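Local coordinates for putative regulator (Escherichia coli O6, PDB 3HFI), which is a putative transcription regulator whose UTRA domain, as in related regulators, probably binds a small effector molecule and thereby modulates DNA binding, at residues 123-136 against 147-159. Numbering follows the deposited sequence.
Sequences LDISEDAPVLHLEQ and EFGNVWLKGNKYY
His133 lies alongside Trp152 on one face of a beta hairpin. The two rings are oblique, with planes at 36° and centroids 4.2 Å apart. His133 ND1 sits over one face of the indole, offset toward its rim. His133 CG is anti to the backbone N (chi1 173°), which lays the imidazole alongside the indole of its cross-strand neighbour. Val131 CG2 meets the indole at its edge, 3.8 Å from Trp152 CE3. Farther along this face, Glu135 crosses Phe148. Glu135 OE2 lies at the ring edge, 3.7 Å from Phe148 CZ, with the carboxylate turned 70° from the ring plane.

The other face carries Leu132, Leu134, Val151 and Leu153, with Gln136 farther along. Leu134 and Val151 point the same way, and Leu134 CD2 touches Val151 CG2 at 3.7 Å. Leu132 pairs with Leu153 beside them. Paired backbone bonds join Leu132 to Leu153, Leu134 to Val151 and Gln136 to Gly149. Beyond the strands, Lys154 reaches back to the end of helix 117-123. Its NZ donates to Leu123 O at 2.8 Å.

The antiparallel hairpin lies inside the UTRA-domain sheet, with strand 65-73 beside 144-153 and edge strand 105-114 beside 130-139. Trp152 NE1 is hydrogen-bonded to Glu70 OE1, and Glu135 OE2 to Tyr39 OH. Gln136 NE2 is hydrogen-bonded to Tyr159 O of the second subunit, linking the hairpin to that subunit.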
ATOM      1  N   LEU A 123       0.089  17.116 -12.849  1.00 34.41           N
ATOM      2  CA  LEU A 123       1.229  16.888 -11.962  1.00 34.30           C
ATOM      3  C   LEU A 123       2.449  17.766 -12.289  1.00 35.48           C
ATOM      4  O   LEU A 123       3.469  17.726 -11.597  1.00 34.15           O
ATOM      5  CB  LEU A 123       1.640  15.426 -12.059  1.00 33.55           C
ATOM      6  CG  LEU A 123       0.666  14.435 -11.441  1.00 31.32           C
ATOM      7  CD1 LEU A 123       1.073  13.015 -11.800  1.00 28.54           C
ATOM      8  CD2 LEU A 123       0.631  14.620  -9.950  1.00 27.56           C
ATOM      9  N   ASP A 124       2.323  18.549 -13.350  1.00 37.20           N
ATOM     10  CA  ASP A 124       3.384  19.404 -13.872  1.00 38.93           C
ATOM     11  C   ASP A 124       4.399  18.634 -14.644  1.00 39.82           C
ATOM     12  O   ASP A 124       4.996  19.138 -15.556  1.00 39.89           O
ATOM     13  CB  ASP A 124       4.060  20.184 -12.777  1.00 39.22           C
ATOM     14  CG  ASP A 124       3.129  21.102 -12.098  1.00 41.13           C
ATOM     15  OD1 ASP A 124       2.117  21.454 -12.705  1.00 43.36           O
ATOM     16  OD2 ASP A 124       3.386  21.476 -10.950  1.00 44.72           O
ATOM     17  N   ILE A 125       4.603  17.395 -14.284  1.00 41.42           N
ATOM     18  CA  ILE A 125       5.519  16.611 -15.064  1.00 42.34           C
ATOM     19  C   ILE A 125       5.517  17.065 -16.535  1.00 42.83           C
ATOM     20  O   ILE A 125       4.517  17.487 -17.077  1.00 41.88           O
ATOM     21  CB  ILE A 125       5.166  15.114 -14.970  1.00 20.00           C
ATOM     22  N   SER A 126       6.669  16.965 -17.168  1.00 43.71           N
ATOM     23  CA  SER A 126       6.771  17.166 -18.587  1.00 44.44           C
ATOM     24  C   SER A 126       6.009  16.024 -19.165  1.00 45.25           C
ATOM     25  O   SER A 126       6.243  14.884 -18.817  1.00 46.00           O
ATOM     26  CB  SER A 126       8.221  17.189 -19.072  1.00 20.00           C
ATOM     27  OG  SER A 126       8.875  15.965 -18.790  1.00 20.00           O
ATOM     28  N   GLU A 127       5.098  16.296 -20.063  1.00 45.87           N
ATOM     29  CA  GLU A 127       4.459  15.188 -20.698  1.00 46.35           C
ATOM     30  C   GLU A 127       5.624  14.304 -21.059  1.00 45.94           C
ATOM     31  O   GLU A 127       6.749  14.754 -21.056  1.00 46.03           O
ATOM     32  CB  GLU A 127       3.731  15.655 -21.949  1.00 46.83           C
ATOM     33  CG  GLU A 127       4.639  15.852 -23.136  1.00 48.80           C
ATOM     34  CD  GLU A 127       4.062  15.275 -24.390  1.00 50.94           C
ATOM     35  OE1 GLU A 127       4.829  15.021 -25.337  1.00 51.67           O
ATOM     36  OE2 GLU A 127       2.835  15.088 -24.428  1.00 53.40           O
ATOM     37  N   ASP A 128       5.360  13.054 -21.375  1.00 45.50           N
ATOM     38  CA  ASP A 128       6.411  12.123 -21.761  1.00 45.22           C
ATOM     39  C   ASP A 128       7.502  11.903 -20.702  1.00 44.26           C
ATOM     40  O   ASP A 128       8.399  11.094 -20.883  1.00 44.06           O
ATOM     41  CB  ASP A 128       7.012  12.481 -23.125  1.00 45.71           C
ATOM     42  CG  ASP A 128       6.679  11.453 -24.199  1.00 46.76           C
ATOM     43  OD1 ASP A 128       7.567  10.672 -24.591  1.00 48.89           O
ATOM     44  OD2 ASP A 128       5.522  11.421 -24.653  1.00 47.62           O
ATOM     45  N   ALA A 129       7.400  12.589 -19.577  1.00 42.97           N
ATOM     46  CA  ALA A 129       8.188  12.215 -18.414  1.00 41.66           C
ATOM     47  C   ALA A 129       7.775  10.817 -17.928  1.00 40.00           C
ATOM     48  O   ALA A 129       6.625  10.430 -18.056  1.00 39.15           O
ATOM     49  CB  ALA A 129       7.980  13.218 -17.315  1.00 41.87           C
ATOM     50  N   PRO A 130       8.716  10.058 -17.379  1.00 38.43           N
ATOM     51  CA  PRO A 130       8.379   8.776 -16.757  1.00 37.38           C
ATOM     52  C   PRO A 130       7.906   8.940 -15.295  1.00 35.59           C
ATOM     53  O   PRO A 130       8.525   9.674 -14.503  1.00 35.47           O
ATOM     54  CB  PRO A 130       9.707   7.993 -16.813  1.00 37.66           C
ATOM     55  CG  PRO A 130      10.764   9.037 -16.838  1.00 37.94           C
ATOM     56  CD  PRO A 130      10.167  10.164 -17.648  1.00 38.49           C
ATOM     57  N   VAL A 131       6.825   8.257 -14.949  1.00 33.26           N
ATOM     58  CA  VAL A 131       6.318   8.287 -13.592  1.00 31.13           C
ATOM     59  C   VAL A 131       6.134   6.858 -13.116  1.00 29.80           C
ATOM     60  O   VAL A 131       6.106   5.925 -13.931  1.00 29.42           O
ATOM     61  CB  VAL A 131       5.010   9.056 -13.533  1.00 30.76           C
ATOM     62  CG1 VAL A 131       5.256  10.479 -13.945  1.00 30.88           C
ATOM     63  CG2 VAL A 131       3.975   8.415 -14.437  1.00 30.72           C
ATOM     64  N   LEU A 132       6.030   6.678 -11.800  1.00 27.86           N
ATOM     65  CA  LEU A 132       5.651   5.384 -11.270  1.00 26.33           C
ATOM     66  C   LEU A 132       4.144   5.261 -11.399  1.00 23.87           C
ATOM     67  O   LEU A 132       3.369   6.122 -10.961  1.00 22.54           O
ATOM     68  CB  LEU A 132       6.098   5.182  -9.815  1.00 27.00           C
ATOM     69  CG  LEU A 132       5.668   3.815  -9.231  1.00 29.94           C
ATOM     70  CD1 LEU A 132       6.634   2.688  -9.698  1.00 32.37           C
ATOM     71  CD2 LEU A 132       5.603   3.857  -7.712  1.00 32.59           C
ATOM     72  N   HIS A 133       3.730   4.174 -12.023  1.00 21.42           N
ATOM     73  CA  HIS A 133       2.324   3.883 -12.142  1.00 20.20           C
ATOM     74  C   HIS A 133       2.006   2.679 -11.242  1.00 18.66           C
ATOM     75  O   HIS A 133       2.694   1.666 -11.276  1.00 18.58           O
ATOM     76  CB  HIS A 133       1.966   3.576 -13.577  1.00 19.66           C
ATOM     77  CG  HIS A 133       0.568   3.106 -13.755  1.00 20.16           C
ATOM     78  ND1 HIS A 133      -0.523   3.922 -13.518  1.00 22.36           N
ATOM     79  CD2 HIS A 133       0.070   1.940 -14.210  1.00 22.04           C
ATOM     80  CE1 HIS A 133      -1.632   3.261 -13.769  1.00 20.25           C
ATOM     81  NE2 HIS A 133      -1.306   2.060 -14.202  1.00 23.70           N
ATOM     82  N   LEU A 134       0.955   2.814 -10.466  1.00 17.16           N
ATOM     83  CA  LEU A 134       0.444   1.747  -9.631  1.00 17.14           C
ATOM     84  C   LEU A 134      -0.978   1.423 -10.027  1.00 16.55           C
ATOM     85  O   LEU A 134      -1.779   2.340 -10.273  1.00 14.70           O
ATOM     86  CB  LEU A 134       0.484   2.266  -8.235  1.00 18.31           C
ATOM     87  CG  LEU A 134       0.076   1.439  -7.077  1.00 22.00           C
ATOM     88  CD1 LEU A 134       1.366   1.442  -6.294  1.00 27.83           C
ATOM     89  CD2 LEU A 134      -1.036   2.118  -6.294  1.00 24.34           C
ATOM     90  N   GLU A 135      -1.296   0.130 -10.166  1.00 15.98           N
ATOM     91  CA  GLU A 135      -2.707  -0.315 -10.182  1.00 16.44           C
ATOM     92  C   GLU A 135      -2.954  -0.980  -8.856  1.00 14.89           C
ATOM     93  O   GLU A 135      -2.198  -1.849  -8.477  1.00 14.54           O
ATOM     94  CB  GLU A 135      -2.995  -1.378 -11.236  1.00 15.61           C
ATOM     95  CG  GLU A 135      -2.910  -0.963 -12.650  1.00 23.11           C
ATOM     96  CD  GLU A 135      -3.207  -2.148 -13.594  1.00 27.56           C
ATOM     97  OE1 GLU A 135      -2.824  -3.288 -13.295  1.00 39.30           O
ATOM     98  OE2 GLU A 135      -3.829  -1.968 -14.613  1.00 28.51           O
ATOM     99  N   GLN A 136      -4.049  -0.651  -8.196  1.00 14.58           N
ATOM    100  CA  GLN A 136      -4.348  -1.207  -6.911  1.00 13.16           C
ATOM    101  C   GLN A 136      -5.776  -1.681  -6.872  1.00 13.52           C
ATOM    102  O   GLN A 136      -6.700  -0.940  -7.239  1.00 14.93           O
ATOM    103  CB  GLN A 136      -4.194  -0.130  -5.859  1.00 13.09           C
ATOM    104  CG  GLN A 136      -4.444  -0.676  -4.442  1.00 15.06           C
ATOM    105  CD  GLN A 136      -4.310   0.363  -3.400  1.00 18.67           C
ATOM    106  OE1 GLN A 136      -5.091   1.357  -3.379  1.00 17.59           O
ATOM    107  NE2 GLN A 136      -3.297   0.185  -2.506  1.00 16.63           N
ATOM    108  N   GLU A 147     -12.990  -1.598  -5.256  1.00 11.67           N
ATOM    109  CA  GLU A 147     -12.407  -0.421  -5.897  1.00 12.03           C
ATOM    110  C   GLU A 147     -11.152  -0.800  -6.609  1.00 11.33           C
ATOM    111  O   GLU A 147     -10.426  -1.680  -6.127  1.00 13.43           O
ATOM    112  CB  GLU A 147     -12.126   0.685  -4.869  1.00 12.54           C
ATOM    113  CG  GLU A 147     -11.688   2.044  -5.446  1.00 13.70           C
ATOM    114  CD  GLU A 147     -10.197   2.174  -5.663  1.00 17.69           C
ATOM    115  OE1 GLU A 147      -9.412   1.584  -4.882  1.00 17.41           O
ATOM    116  OE2 GLU A 147      -9.782   2.895  -6.585  1.00 19.90           O
ATOM    117  N   PHE A 148     -10.925  -0.168  -7.770  1.00 11.62           N
ATOM    118  CA  PHE A 148      -9.766  -0.406  -8.652  1.00 12.26           C
ATOM    119  C   PHE A 148      -9.196   0.962  -8.995  1.00 13.32           C
ATOM    120  O   PHE A 148      -9.855   1.775  -9.669  1.00 14.01           O
ATOM    121  CB  PHE A 148     -10.167  -1.157  -9.946  1.00 13.53           C
ATOM    122  CG  PHE A 148      -9.030  -1.389 -10.878  1.00 11.41           C
ATOM    123  CD1 PHE A 148      -7.937  -2.140 -10.476  1.00 15.78           C
ATOM    124  CD2 PHE A 148      -9.021  -0.839 -12.139  1.00 17.37           C
ATOM    125  CE1 PHE A 148      -6.876  -2.335 -11.297  1.00 13.09           C
ATOM    126  CE2 PHE A 148      -7.911  -1.028 -12.992  1.00 15.64           C
ATOM    127  CZ  PHE A 148      -6.894  -1.778 -12.587  1.00 14.91           C
ATOM    128  N   GLY A 149      -8.006   1.232  -8.472  1.00 13.27           N
ATOM    129  CA  GLY A 149      -7.353   2.519  -8.597  1.00 13.64           C
ATOM    130  C   GLY A 149      -6.114   2.470  -9.450  1.00 14.09           C
ATOM    131  O   GLY A 149      -5.376   1.475  -9.456  1.00 15.25           O
ATOM    132  N   ASN A 150      -5.901   3.550 -10.179  1.00 14.42           N
ATOM    133  CA  ASN A 150      -4.693   3.795 -10.934  1.00 15.71           C
ATOM    134  C   ASN A 150      -4.054   5.031 -10.357  1.00 16.41           C
ATOM    135  O   ASN A 150      -4.724   6.076 -10.267  1.00 15.04           O
ATOM    136  CB  ASN A 150      -5.024   4.089 -12.381  1.00 15.47           C
ATOM    137  CG  ASN A 150      -5.250   2.838 -13.180  1.00 18.94           C
ATOM    138  OD1 ASN A 150      -4.362   2.395 -13.868  1.00 28.89           O
ATOM    139  ND2 ASN A 150      -6.429   2.246 -13.076  1.00 18.12           N
ATOM    140  N   VAL A 151      -2.777   4.932  -9.976  1.00 17.21           N
ATOM    141  CA  VAL A 151      -2.100   6.024  -9.278  1.00 17.89           C
ATOM    142  C   VAL A 151      -0.869   6.418 -10.071  1.00 19.38           C
ATOM    143  O   VAL A 151      -0.119   5.554 -10.509  1.00 18.46           O
ATOM    144  CB  VAL A 151      -1.713   5.626  -7.856  1.00 18.26           C
ATOM    145  CG1 VAL A 151      -1.051   6.756  -7.157  1.00 16.37           C
ATOM    146  CG2 VAL A 151      -2.956   5.204  -7.072  1.00 18.18           C
ATOM    147  N   TRP A 152      -0.663   7.723 -10.212  1.00 21.35           N
ATOM    148  CA  TRP A 152       0.433   8.285 -10.973  1.00 23.66           C
ATOM    149  C   TRP A 152       1.274   9.058  -9.995  1.00 26.62           C
ATOM    150  O   TRP A 152       0.838  10.093  -9.484  1.00 25.88           O
ATOM    151  CB  TRP A 152      -0.104   9.198 -12.045  1.00 23.54           C
ATOM    152  CG  TRP A 152      -1.115   8.504 -12.827  1.00 23.16           C
ATOM    153  CD1 TRP A 152      -2.470   8.415 -12.572  1.00 20.98           C
ATOM    154  CD2 TRP A 152      -0.866   7.730 -13.967  1.00 23.07           C
ATOM    155  NE1 TRP A 152      -3.079   7.620 -13.504  1.00 22.53           N
ATOM    156  CE2 TRP A 152      -2.119   7.189 -14.387  1.00 24.05           C
ATOM    157  CE3 TRP A 152       0.287   7.426 -14.688  1.00 23.10           C
ATOM    158  CZ2 TRP A 152      -2.233   6.368 -15.503  1.00 24.47           C
ATOM    159  CZ3 TRP A 152       0.178   6.630 -15.794  1.00 24.08           C
ATOM    160  CH2 TRP A 152      -1.079   6.113 -16.206  1.00 24.81           C
ATOM    161  N   LEU A 153       2.466   8.534  -9.731  1.00 29.76           N
ATOM    162  CA  LEU A 153       3.212   8.922  -8.554  1.00 33.63           C
ATOM    163  C   LEU A 153       4.351   9.516  -9.296  1.00 36.30           C
ATOM    164  O   LEU A 153       4.853   8.843 -10.148  1.00 36.92           O
ATOM    165  CB  LEU A 153       4.097   7.810  -8.019  1.00 34.18           C
ATOM    166  CG  LEU A 153       3.575   7.076  -6.791  1.00 35.94           C
ATOM    167  CD1 LEU A 153       2.456   6.158  -7.168  1.00 37.49           C
ATOM    168  CD2 LEU A 153       4.742   6.288  -6.193  1.00 38.76           C
ATOM    169  N   LYS A 154       4.769  10.743  -9.036  1.00 39.43           N
ATOM    170  CA  LYS A 154       5.865  11.296  -9.876  1.00 43.74           C
ATOM    171  C   LYS A 154       7.168  11.199  -9.081  1.00 46.44           C
ATOM    172  O   LYS A 154       8.222  11.610  -9.558  1.00 46.91           O
ATOM    173  CB  LYS A 154       5.114  12.571  -9.397  1.00 43.71           C
ATOM    174  CG  LYS A 154       5.872  13.885  -9.430  1.00 45.38           C
ATOM    175  CD  LYS A 154       4.990  14.985  -8.826  1.00 46.95           C
ATOM    176  CE  LYS A 154       5.753  16.297  -8.577  1.00 46.86           C
ATOM    177  NZ  LYS A 154       5.385  17.413  -9.518  1.00 47.70           N
ATOM    178  N   GLY A 155       7.088  10.667  -7.869  1.00 50.55           N
ATOM    179  CA  GLY A 155       8.241  10.517  -6.994  1.00 54.02           C
ATOM    180  C   GLY A 155       8.806   9.121  -6.782  1.00 56.91           C
ATOM    181  O   GLY A 155       9.612   8.675  -7.587  1.00 57.47           O
ATOM    182  N   ASN A 156       8.420   8.431  -5.706  1.00 60.14           N
ATOM    183  CA  ASN A 156       9.015   7.118  -5.424  1.00 62.65           C
ATOM    184  C   ASN A 156       8.256   6.173  -4.501  1.00 64.43           C
ATOM    185  O   ASN A 156       7.638   6.592  -3.539  1.00 64.79           O
ATOM    186  CB  ASN A 156      10.445   7.286  -4.926  1.00 62.87           C
ATOM    187  CG  ASN A 156      11.368   6.235  -5.476  1.00 64.63           C
ATOM    188  OD1 ASN A 156      11.497   6.080  -6.689  1.00 66.27           O
ATOM    189  ND2 ASN A 156      12.023   5.502  -4.591  1.00 66.37           N
ATOM    190  N   LYS A 157       8.326   4.885  -4.806  1.00 66.93           N
ATOM    191  CA  LYS A 157       7.548   3.875  -4.103  1.00 69.00           C
ATOM    192  C   LYS A 157       7.310   4.252  -2.660  1.00 71.07           C
ATOM    193  O   LYS A 157       8.137   4.912  -2.054  1.00 71.00           O
ATOM    194  CB  LYS A 157       8.265   2.526  -4.132  1.00 69.11           C
ATOM    195  CG  LYS A 157       8.375   1.836  -5.479  1.00 69.06           C
ATOM    196  CD  LYS A 157       9.598   0.911  -5.519  1.00 68.32           C
ATOM    197  CE  LYS A 157      10.247   0.762  -4.128  1.00 67.35           C
ATOM    198  NZ  LYS A 157      11.376   1.665  -3.818  1.00 65.29           N
ATOM    199  N   TYR A 158       6.196   3.791  -2.098  1.00 73.70           N
ATOM    200  CA  TYR A 158       5.877   4.067  -0.689  1.00 75.24           C
ATOM    201  C   TYR A 158       4.557   3.446  -0.214  1.00 74.17           C
ATOM    202  O   TYR A 158       4.053   3.759   0.860  1.00 74.07           O
ATOM    203  CB  TYR A 158       5.892   5.578  -0.415  1.00 76.41           C
ATOM    204  N   TYR A 159       4.002   2.559  -1.024  1.00 72.48           N
ATOM    205  CA  TYR A 159       2.922   1.725  -0.579  1.00 70.61           C
ATOM    206  C   TYR A 159       3.588   0.589   0.170  1.00 68.69           C
ATOM    207  O   TYR A 159       2.941  -0.232   0.758  1.00 68.59           O
ATOM    208  CB  TYR A 159       2.124   1.205  -1.767  1.00 70.33           C
TER
HETATM  209  O   HOH W   1      -6.932   2.067  -4.800  1.00 21.29           O